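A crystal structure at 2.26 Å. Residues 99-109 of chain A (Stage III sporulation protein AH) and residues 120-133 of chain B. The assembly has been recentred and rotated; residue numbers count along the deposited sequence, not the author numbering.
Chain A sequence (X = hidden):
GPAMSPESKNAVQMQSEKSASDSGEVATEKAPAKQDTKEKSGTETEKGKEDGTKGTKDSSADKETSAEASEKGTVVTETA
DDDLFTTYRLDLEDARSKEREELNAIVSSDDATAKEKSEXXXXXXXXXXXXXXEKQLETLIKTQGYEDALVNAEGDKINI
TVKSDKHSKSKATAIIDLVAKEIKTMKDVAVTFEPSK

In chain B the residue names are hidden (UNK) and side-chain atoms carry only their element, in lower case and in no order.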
# COMPACT_ATOMS: atom_id res chain seq x y z
N GLU A 99 10.14 -2.93 -9.18
CA GLU A 99 10.38 -1.50 -9.34
C GLU A 99 11.24 -0.86 -8.22
O GLU A 99 12.30 -0.29 -8.53
CB GLU A 99 9.08 -0.77 -9.41
CG GLU A 99 8.65 -0.47 -10.77
CD GLU A 99 7.97 0.89 -10.81
OE1 GLU A 99 8.71 1.91 -10.85
OE2 GLU A 99 6.72 0.95 -10.77
N ARG A 100 10.78 -0.96 -6.96
CA ARG A 100 11.49 -0.32 -5.84
C ARG A 100 12.90 -0.80 -5.78
O ARG A 100 13.82 -0.02 -5.57
CB ARG A 100 10.86 -0.66 -4.50
CG ARG A 100 9.48 -0.12 -4.32
CD ARG A 100 8.97 -0.35 -2.89
NE ARG A 100 8.49 -1.72 -2.60
CZ ARG A 100 7.28 -2.20 -2.94
NH1 ARG A 100 6.40 -1.43 -3.61
NH2 ARG A 100 6.96 -3.44 -2.60
N GLU A 101 13.06 -2.10 -5.96
CA GLU A 101 14.36 -2.71 -5.91
C GLU A 101 15.35 -2.10 -6.94
O GLU A 101 16.55 -1.90 -6.65
CB GLU A 101 14.21 -4.19 -6.13
CG GLU A 101 15.15 -4.66 -7.20
CD GLU A 101 15.50 -6.10 -7.07
OE1 GLU A 101 14.73 -6.85 -6.42
OE2 GLU A 101 16.56 -6.48 -7.63
N GLU A 102 14.84 -1.81 -8.13
CA GLU A 102 15.67 -1.26 -9.16
C GLU A 102 16.00 0.19 -8.90
O GLU A 102 17.18 0.60 -8.97
CB GLU A 102 15.02 -1.44 -10.50
CG GLU A 102 15.47 -2.73 -11.16
CD GLU A 102 14.38 -3.41 -11.99
OE1 GLU A 102 13.54 -2.70 -12.60
OE2 GLU A 102 14.39 -4.66 -12.04
N LEU A 103 14.97 0.98 -8.57
CA LEU A 103 15.22 2.34 -8.11
C LEU A 103 16.28 2.32 -6.99
O LEU A 103 17.34 2.98 -7.08
CB LEU A 103 13.93 3.02 -7.65
CG LEU A 103 12.94 3.63 -8.69
CD1 LEU A 103 13.57 3.80 -10.10
CD2 LEU A 103 11.61 2.86 -8.76
N ASN A 104 16.04 1.53 -5.96
CA ASN A 104 17.00 1.52 -4.88
C ASN A 104 18.39 1.13 -5.36
O ASN A 104 19.40 1.61 -4.84
CB ASN A 104 16.55 0.55 -3.81
CG ASN A 104 17.35 0.70 -2.52
OD1 ASN A 104 18.13 1.65 -2.32
ND2 ASN A 104 17.15 -0.24 -1.64
N ALA A 105 18.43 0.25 -6.36
CA ALA A 105 19.69 -0.28 -6.82
C ALA A 105 20.54 0.81 -7.49
O ALA A 105 21.75 0.91 -7.23
CB ALA A 105 19.44 -1.45 -7.76
N ILE A 106 19.91 1.62 -8.33
CA ILE A 106 20.52 2.77 -9.01
C ILE A 106 21.02 3.81 -8.00
O ILE A 106 22.19 4.22 -8.02
CB ILE A 106 19.48 3.42 -9.95
CG1 ILE A 106 19.25 2.52 -11.16
CG2 ILE A 106 19.93 4.78 -10.43
CD1 ILE A 106 17.81 2.41 -11.56
N VAL A 107 20.11 4.21 -7.12
CA VAL A 107 20.40 5.21 -6.10
C VAL A 107 21.60 4.77 -5.28
O VAL A 107 22.47 5.58 -4.95
CB VAL A 107 19.18 5.41 -5.20
CG1 VAL A 107 19.56 6.02 -3.85
CG2 VAL A 107 18.20 6.28 -5.88
N SER A 108 21.69 3.47 -5.01
CA SER A 108 22.73 2.97 -4.16
C SER A 108 24.02 2.67 -4.91
O SER A 108 24.98 2.19 -4.31
CB SER A 108 22.22 1.73 -3.43
OG SER A 108 21.01 2.02 -2.72
N SER A 109 24.10 2.95 -6.20
CA SER A 109 25.20 2.40 -6.98
C SER A 109 26.36 3.37 -7.27
O SER A 109 26.13 4.51 -7.68
CB SER A 109 24.65 1.85 -8.29
OG SER A 109 25.63 1.99 -9.28
N UNK B 120 17.78 7.88 7.67
CA UNK B 120 16.47 8.26 7.16
C UNK B 120 16.19 7.52 5.84
O UNK B 120 15.10 6.95 5.62
c UNK B 120 16.43 9.71 6.94
N UNK B 121 17.18 7.48 4.97
CA UNK B 121 16.99 6.72 3.74
C UNK B 121 16.63 5.22 3.95
O UNK B 121 15.73 4.68 3.30
c UNK B 121 17.00 6.08 -0.71
c UNK B 121 18.35 4.26 0.08
o UNK B 121 17.40 4.17 -2.09
c UNK B 121 17.97 6.18 1.50
c UNK B 121 18.54 4.93 1.27
c UNK B 121 17.59 4.83 -0.91
c UNK B 121 17.20 6.75 0.50
c UNK B 121 18.17 6.89 2.80
N UNK B 122 17.33 4.57 4.88
CA UNK B 122 17.01 3.19 5.22
C UNK B 122 15.63 2.99 5.82
O UNK B 122 14.94 2.03 5.47
c UNK B 122 19.38 2.54 5.55
c UNK B 122 18.04 2.63 6.18
o UNK B 122 20.27 1.94 6.17
o UNK B 122 19.54 3.05 4.42
N UNK B 123 15.24 3.90 6.72
CA UNK B 123 13.91 3.86 7.32
C UNK B 123 12.86 4.00 6.19
O UNK B 123 11.82 3.33 6.18
c UNK B 123 14.30 4.63 9.76
n UNK B 123 15.16 6.97 12.76
c UNK B 123 14.17 5.81 10.81
c UNK B 123 13.75 4.97 8.37
c UNK B 123 15.14 5.69 12.01
N UNK B 124 13.19 4.85 5.20
CA UNK B 124 12.30 5.09 4.08
C UNK B 124 12.13 3.81 3.25
O UNK B 124 10.97 3.29 3.06
c UNK B 124 12.89 6.21 3.23
s UNK B 124 12.75 8.29 1.44
c UNK B 124 13.66 9.15 2.71
c UNK B 124 11.91 7.01 2.41
N UNK B 125 13.24 3.26 2.77
CA UNK B 125 13.09 2.05 1.97
C UNK B 125 12.45 0.86 2.76
O UNK B 125 11.67 0.06 2.16
c UNK B 125 14.68 2.76 0.13
c UNK B 125 14.36 1.69 1.16
o UNK B 125 15.48 1.61 2.03
N UNK B 126 12.72 0.76 4.08
CA UNK B 126 12.12 -0.32 4.87
C UNK B 126 10.63 -0.15 4.98
O UNK B 126 9.86 -1.13 4.96
c UNK B 126 12.72 -0.37 6.27
N UNK B 127 10.24 1.10 5.13
CA UNK B 127 8.83 1.40 5.24
C UNK B 127 8.08 0.89 4.02
O UNK B 127 7.02 0.26 4.19
c UNK B 127 6.96 4.57 5.65
c UNK B 127 8.59 2.90 5.40
c UNK B 127 7.51 3.40 6.35
c UNK B 127 6.34 2.46 6.79
N UNK B 128 8.61 1.17 2.81
CA UNK B 128 8.04 0.62 1.57
C UNK B 128 7.88 -0.86 1.58
O UNK B 128 6.92 -1.42 1.01
c UNK B 128 9.02 0.82 0.45
o UNK B 128 9.09 2.19 0.21
N UNK B 129 8.88 -1.50 2.13
CA UNK B 129 8.85 -2.92 2.15
C UNK B 129 7.82 -3.43 3.13
O UNK B 129 7.07 -4.38 2.80
o UNK B 129 10.59 -2.99 -1.38
c UNK B 129 10.26 -3.48 2.33
c UNK B 129 10.45 -3.68 -0.31
c UNK B 129 11.13 -3.21 1.05
o UNK B 129 9.76 -4.72 -0.31
N UNK B 130 7.74 -2.77 4.30
CA UNK B 130 6.64 -2.95 5.23
C UNK B 130 5.31 -2.73 4.50
O UNK B 130 4.42 -3.60 4.56
c UNK B 130 6.79 -1.96 6.43
c UNK B 130 7.84 -2.48 7.40
c UNK B 130 5.41 -1.64 7.15
N UNK B 131 5.18 -1.59 3.82
CA UNK B 131 3.97 -1.32 3.02
C UNK B 131 3.63 -2.50 2.11
O UNK B 131 2.48 -2.97 2.09
o UNK B 131 3.09 3.11 4.01
c UNK B 131 3.02 1.96 3.45
c UNK B 131 4.08 -0.04 2.13
c UNK B 131 4.30 1.37 2.79
o UNK B 131 1.95 1.28 3.39
N UNK B 132 4.64 -2.96 1.36
CA UNK B 132 4.46 -4.07 0.40
C UNK B 132 4.04 -5.37 1.08
O UNK B 132 3.13 -6.10 0.60
N UNK B 133 4.72 -5.66 2.21
CA UNK B 133 4.44 -6.82 3.04
C UNK B 133 3.00 -6.83 3.52
O UNK B 133 2.32 -7.85 3.39
c UNK B 133 5.34 -6.82 4.25
c UNK B 133 4.82 -7.84 5.35
o UNK B 133 6.68 -7.14 3.83

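Position 120 carries a single carbon, out of reach of the chain A stretch: B:Ala120. Position 121 has one carbon, then a six-carbon ring bearing one oxygen, and that oxygen reaches the side chains of A:Asn104 and A:Val107. This is B:Tyr121, whose OH donates a hydrogen bond to A:Asn104 OD1 at 2.6 Å; the amide oxygen lies at the ring edge, where the hydroxyl can meet it. A:Val107 CG1 packs 3.7 Å from B:Tyr121 CZ.

Position 122, two carbons with two oxygens on the second, is B:Asp122. Position 123, four carbons in a row ending in nitrogen, is B:Lys123. Position 124 runs two carbons, sulfur, carbon, unbranched: B:Met124. These three are out of reach of the chain A stretch.

At 125 one carbon bears an oxygen and a carbon, the latter near the amide of A:Asn104: B:Thr125. Its CG2 sits 4.3 Å from A:Asn104 ND2, while OG1 makes a weak bond back to B:Tyr121 O. Position 126, one carbon, is B:Ala126; position 127, four carbons forked at the second, is B:Leu127, buried but not against this helix.

Position 128 has one carbon and one oxygen, and its CB lies 3.5 Å from A:Arg100 CD: B:Ser128. The arginine's CD packs against this small side chain. Position 129 shows three carbons, the third carrying two oxygens, one of which meets A:Arg100. It is B:Glu129, and A:Arg100 NE donates to its OE2 at 2.7 Å, with an angle of 161°, in a salt bridge made at the guanidinium edge.

Position 130, one carbon carrying two more, is B:Val130, out of reach. Position 131 again has three carbons and a terminal oxygen pair: B:Glu131, whose end leads away and is bonded elsewhere in the structure. Position 132 has no side-chain atoms, and its CA is 4.0 Å from A:Arg100 NH2: B:Gly132, where an ideal CB would sit 2.7 Å from that nitrogen, a clash. Position 133, one carbon carrying an oxygen and a carbon, is B:Thr133, its OG1 bonded to B:Glu129 O.

The rules are plain. Two nearly antiparallel helices, 11.4 Å apart at closest approach, leave a gap that long side chains bridge, and only 310 Å² is buried. A:Arg100 lies along the small residues B:Ser128 and B:Gly132 and pairs with B:Glu129. About one helical turn along chain A, A:Asn104 receives the tyrosine hydroxyl, with A:Val107 adding apolar packing. The two hydrogen bonds, one of them part of a salt bridge, are joined by one apolar contact, A:Val107 to B:Tyr121.

Chain B 120-133: AYDKMTALSEVEGT
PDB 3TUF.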